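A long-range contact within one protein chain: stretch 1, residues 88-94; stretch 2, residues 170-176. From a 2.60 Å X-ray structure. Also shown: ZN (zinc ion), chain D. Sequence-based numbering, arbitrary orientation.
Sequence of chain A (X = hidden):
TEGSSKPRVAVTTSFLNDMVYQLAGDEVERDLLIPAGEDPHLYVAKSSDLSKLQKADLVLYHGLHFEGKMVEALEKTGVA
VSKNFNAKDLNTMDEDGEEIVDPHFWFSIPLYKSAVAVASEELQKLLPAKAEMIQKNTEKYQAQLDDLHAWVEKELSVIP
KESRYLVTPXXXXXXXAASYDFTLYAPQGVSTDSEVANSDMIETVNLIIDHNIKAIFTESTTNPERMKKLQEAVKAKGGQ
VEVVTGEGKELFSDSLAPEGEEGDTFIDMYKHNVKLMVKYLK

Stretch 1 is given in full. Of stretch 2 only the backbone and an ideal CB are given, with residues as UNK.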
# COMPACT_ATOMS: atom_id res chain seq x y z
N LYS A 88 -12.04 -11.16 10.31
CA LYS A 88 -11.69 -12.04 9.21
C LYS A 88 -11.10 -11.30 8.01
O LYS A 88 -10.40 -11.90 7.19
CB LYS A 88 -12.90 -12.87 8.79
CG LYS A 88 -14.13 -12.06 8.44
CD LYS A 88 -15.21 -12.97 7.90
CE LYS A 88 -14.62 -13.99 6.94
NZ LYS A 88 -15.63 -14.97 6.47
N ASP A 89 -11.38 -10.01 7.90
CA ASP A 89 -10.81 -9.21 6.83
C ASP A 89 -9.31 -9.06 7.04
O ASP A 89 -8.55 -8.91 6.08
CB ASP A 89 -11.44 -7.82 6.79
CG ASP A 89 -12.91 -7.86 6.43
OD1 ASP A 89 -13.41 -8.93 6.03
OD2 ASP A 89 -13.57 -6.80 6.54
N LEU A 90 -8.90 -9.10 8.30
CA LEU A 90 -7.53 -8.80 8.65
C LEU A 90 -6.56 -9.91 8.28
O LEU A 90 -6.92 -11.08 8.30
CB LEU A 90 -7.42 -8.51 10.15
CG LEU A 90 -7.69 -7.07 10.58
CD1 LEU A 90 -8.87 -6.47 9.83
CD2 LEU A 90 -7.92 -7.00 12.08
N ASN A 91 -5.35 -9.51 7.93
CA ASN A 91 -4.24 -10.44 7.77
C ASN A 91 -3.38 -10.32 9.01
O ASN A 91 -3.06 -9.22 9.45
CB ASN A 91 -3.42 -10.08 6.53
CG ASN A 91 -3.44 -11.17 5.48
OD1 ASN A 91 -2.40 -11.75 5.16
ND2 ASN A 91 -4.62 -11.44 4.93
N THR A 92 -3.01 -11.45 9.60
CA THR A 92 -2.27 -11.42 10.85
C THR A 92 -1.05 -12.34 10.85
O THR A 92 -1.15 -13.51 10.49
CB THR A 92 -3.17 -11.77 12.05
OG1 THR A 92 -4.19 -10.78 12.18
CG2 THR A 92 -2.36 -11.83 13.32
N MET A 93 0.10 -11.79 11.24
CA MET A 93 1.32 -12.58 11.35
C MET A 93 1.79 -12.61 12.80
O MET A 93 1.05 -12.25 13.72
CB MET A 93 2.41 -12.02 10.45
CG MET A 93 3.31 -13.07 9.80
SD MET A 93 2.58 -13.84 8.33
CE MET A 93 3.75 -15.16 8.01
N ASP A 94 3.03 -13.04 13.01
CA ASP A 94 3.59 -13.15 14.35
C ASP A 94 4.87 -12.33 14.48
O ASP A 94 5.61 -12.15 13.51
CB ASP A 94 3.87 -14.62 14.69
CG ASP A 94 4.66 -15.34 13.61
OD1 ASP A 94 4.99 -16.53 13.80
OD2 ASP A 94 4.96 -14.72 12.57
N UNK A 170 9.70 -6.27 1.55
CA UNK A 170 9.01 -6.60 2.80
C UNK A 170 7.58 -7.06 2.58
O UNK A 170 7.01 -6.87 1.51
CB UNK A 170 9.01 -5.39 3.73
N UNK A 171 7.00 -7.67 3.61
CA UNK A 171 5.68 -8.27 3.52
C UNK A 171 4.59 -7.21 3.40
O UNK A 171 4.05 -6.74 4.40
CB UNK A 171 5.42 -9.16 4.74
N UNK A 172 4.25 -6.84 2.17
CA UNK A 172 3.30 -5.76 1.94
C UNK A 172 2.23 -6.13 0.91
O UNK A 172 1.40 -5.30 0.56
CB UNK A 172 4.05 -4.50 1.48
N UNK A 173 2.28 -7.37 0.43
CA UNK A 173 1.36 -7.80 -0.61
C UNK A 173 0.58 -9.05 -0.22
O UNK A 173 0.11 -9.80 -1.08
CB UNK A 173 2.13 -8.05 -1.91
N UNK A 174 0.43 -9.28 1.08
CA UNK A 174 -0.34 -10.41 1.58
C UNK A 174 -1.79 -10.31 1.14
O UNK A 174 -2.41 -11.31 0.76
CB UNK A 174 -0.25 -10.49 3.11
N UNK A 175 -2.34 -9.10 1.19
CA UNK A 175 -3.71 -8.88 0.77
C UNK A 175 -3.83 -9.05 -0.74
O UNK A 175 -4.85 -9.51 -1.25
CB UNK A 175 -4.19 -7.49 1.20
N UNK A 176 -2.76 -8.69 -1.45
CA UNK A 176 -2.73 -8.84 -2.90
C UNK A 176 -2.70 -10.31 -3.27
O UNK A 176 -3.54 -10.79 -4.03
CB UNK A 176 -1.52 -8.11 -3.50
ZN ZN D . 4.87 -1.62 4.24

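Position 170 has no atom of stretch 1 within 5.5 Å of its ideal CB, so stretch 1 sets no preference. The zinc ion does: ZN lies 5.6 Å from the ideal CB of 170, a gap that a ligating side chain such as histidine or glutamate could span. The residue is His170, with chi1 at 78° (p), and its NE2 binds ZN at 2.2 Å; other ligands come from elsewhere in the structure.

At 171, CA-to-CB points toward stretch 1, but the gap is wide: the ideal CB of 171 is 6.5 Å from SD of Met93. Only a side chain with some length can touch it, and Met93 offers a thioether rather than a charge, so polar and nonpolar groups are both plausible. The deposited Asp171 makes a marginal contact, OD2 of Asp171 to SD of Met93 at 4.5 Å, and no hydrogen bond to stretch 1.

Position 172 is out of reach, so the visible atoms choose nothing; it is Ala172. Position 173, with phi/psi of -125/24, immediately precedes the helix. Serine, threonine, aspartate or asparagine are common at such an N-cap, yet the residue is Phe173, whose side chain comes no nearer than 9.2 Å to stretch 1.

Position 174 faces stretch 1 directly at the start of the helix (-61/-41). Its ideal CB is a tight 3.2 Å from OD1 of Asn91, leaving little room for branching on that side. A small residue such as alanine or serine, or a slender polar one such as asparagine, would suit. It is Asn174, chi1 -80° (m). CB of Asn174 sits 3.2 Å from OD1 of Asn91, a packing contact rather than a hydrogen bond.

At 175, CA-to-CB points sideways, and the ideal CB is 5.5 Å from ND2 of Asn91. Beyond it lies the backbone of residues 89-91, with N of Asn91 available as a donor and O of Asp89 as an acceptor. The ideal CB of 175 is 7.1 Å from N of Asn91, beyond good hydrogen-bonding reach for glutamate or glutamine but within that of tyrosine; phenylalanine could supply the packing without the acceptor, and lysine or arginine could instead aim a donor at O of Asp89. Tyr175, chi1 -69° (m), brings its end nearer: N of Asn91 donates a hydrogen bond to OH of Tyr175 at 2.8 Å, with a 158° angle. ND2 of Asn91 lies over one ring face, while O of Asp89 approaches the ring edge, 3.5 Å from CE1 of Tyr175.

Position 176 is out of reach on the helix; it is Phe176, chi1 172° (t).

Stretch 2, residues 170-176: HDAFNYF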
# COMPACT_ATOMS: atom_id res chain seq x y z
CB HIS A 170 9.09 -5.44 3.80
CG HIS A 170 8.12 -4.33 3.52
ND1 HIS A 170 8.29 -3.44 2.49
CD2 HIS A 170 6.99 -3.96 4.17
CE1 HIS A 170 7.30 -2.57 2.49
NE2 HIS A 170 6.50 -2.86 3.50
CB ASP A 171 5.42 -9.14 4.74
CG ASP A 171 4.59 -10.36 4.43
OD1 ASP A 171 3.95 -10.38 3.35
OD2 ASP A 171 4.57 -11.30 5.25
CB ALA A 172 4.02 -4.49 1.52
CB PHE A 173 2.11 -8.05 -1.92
CG PHE A 173 2.80 -6.83 -2.46
CD1 PHE A 173 4.12 -6.56 -2.13
CD2 PHE A 173 2.14 -5.96 -3.31
CE1 PHE A 173 4.76 -5.44 -2.62
CE2 PHE A 173 2.78 -4.84 -3.81
CZ PHE A 173 4.09 -4.58 -3.47
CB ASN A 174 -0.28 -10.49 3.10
CG ASN A 174 1.01 -11.12 3.59
OD1 ASN A 174 1.52 -12.05 2.98
ND2 ASN A 174 1.53 -10.61 4.70
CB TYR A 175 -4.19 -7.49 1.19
CG TYR A 175 -4.36 -7.35 2.69
CD1 TYR A 175 -5.59 -7.59 3.29
CD2 TYR A 175 -3.30 -6.97 3.50
CE1 TYR A 175 -5.76 -7.46 4.66
CE2 TYR A 175 -3.46 -6.84 4.87
CZ TYR A 175 -4.69 -7.08 5.44
OH TYR A 175 -4.85 -6.95 6.80
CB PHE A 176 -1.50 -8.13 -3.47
CG PHE A 176 -1.30 -8.39 -4.94
CD1 PHE A 176 -1.91 -7.59 -5.89
CD2 PHE A 176 -0.50 -9.44 -5.36
CE1 PHE A 176 -1.73 -7.83 -7.23
CE2 PHE A 176 -0.32 -9.69 -6.71
CZ PHE A 176 -0.93 -8.88 -7.64
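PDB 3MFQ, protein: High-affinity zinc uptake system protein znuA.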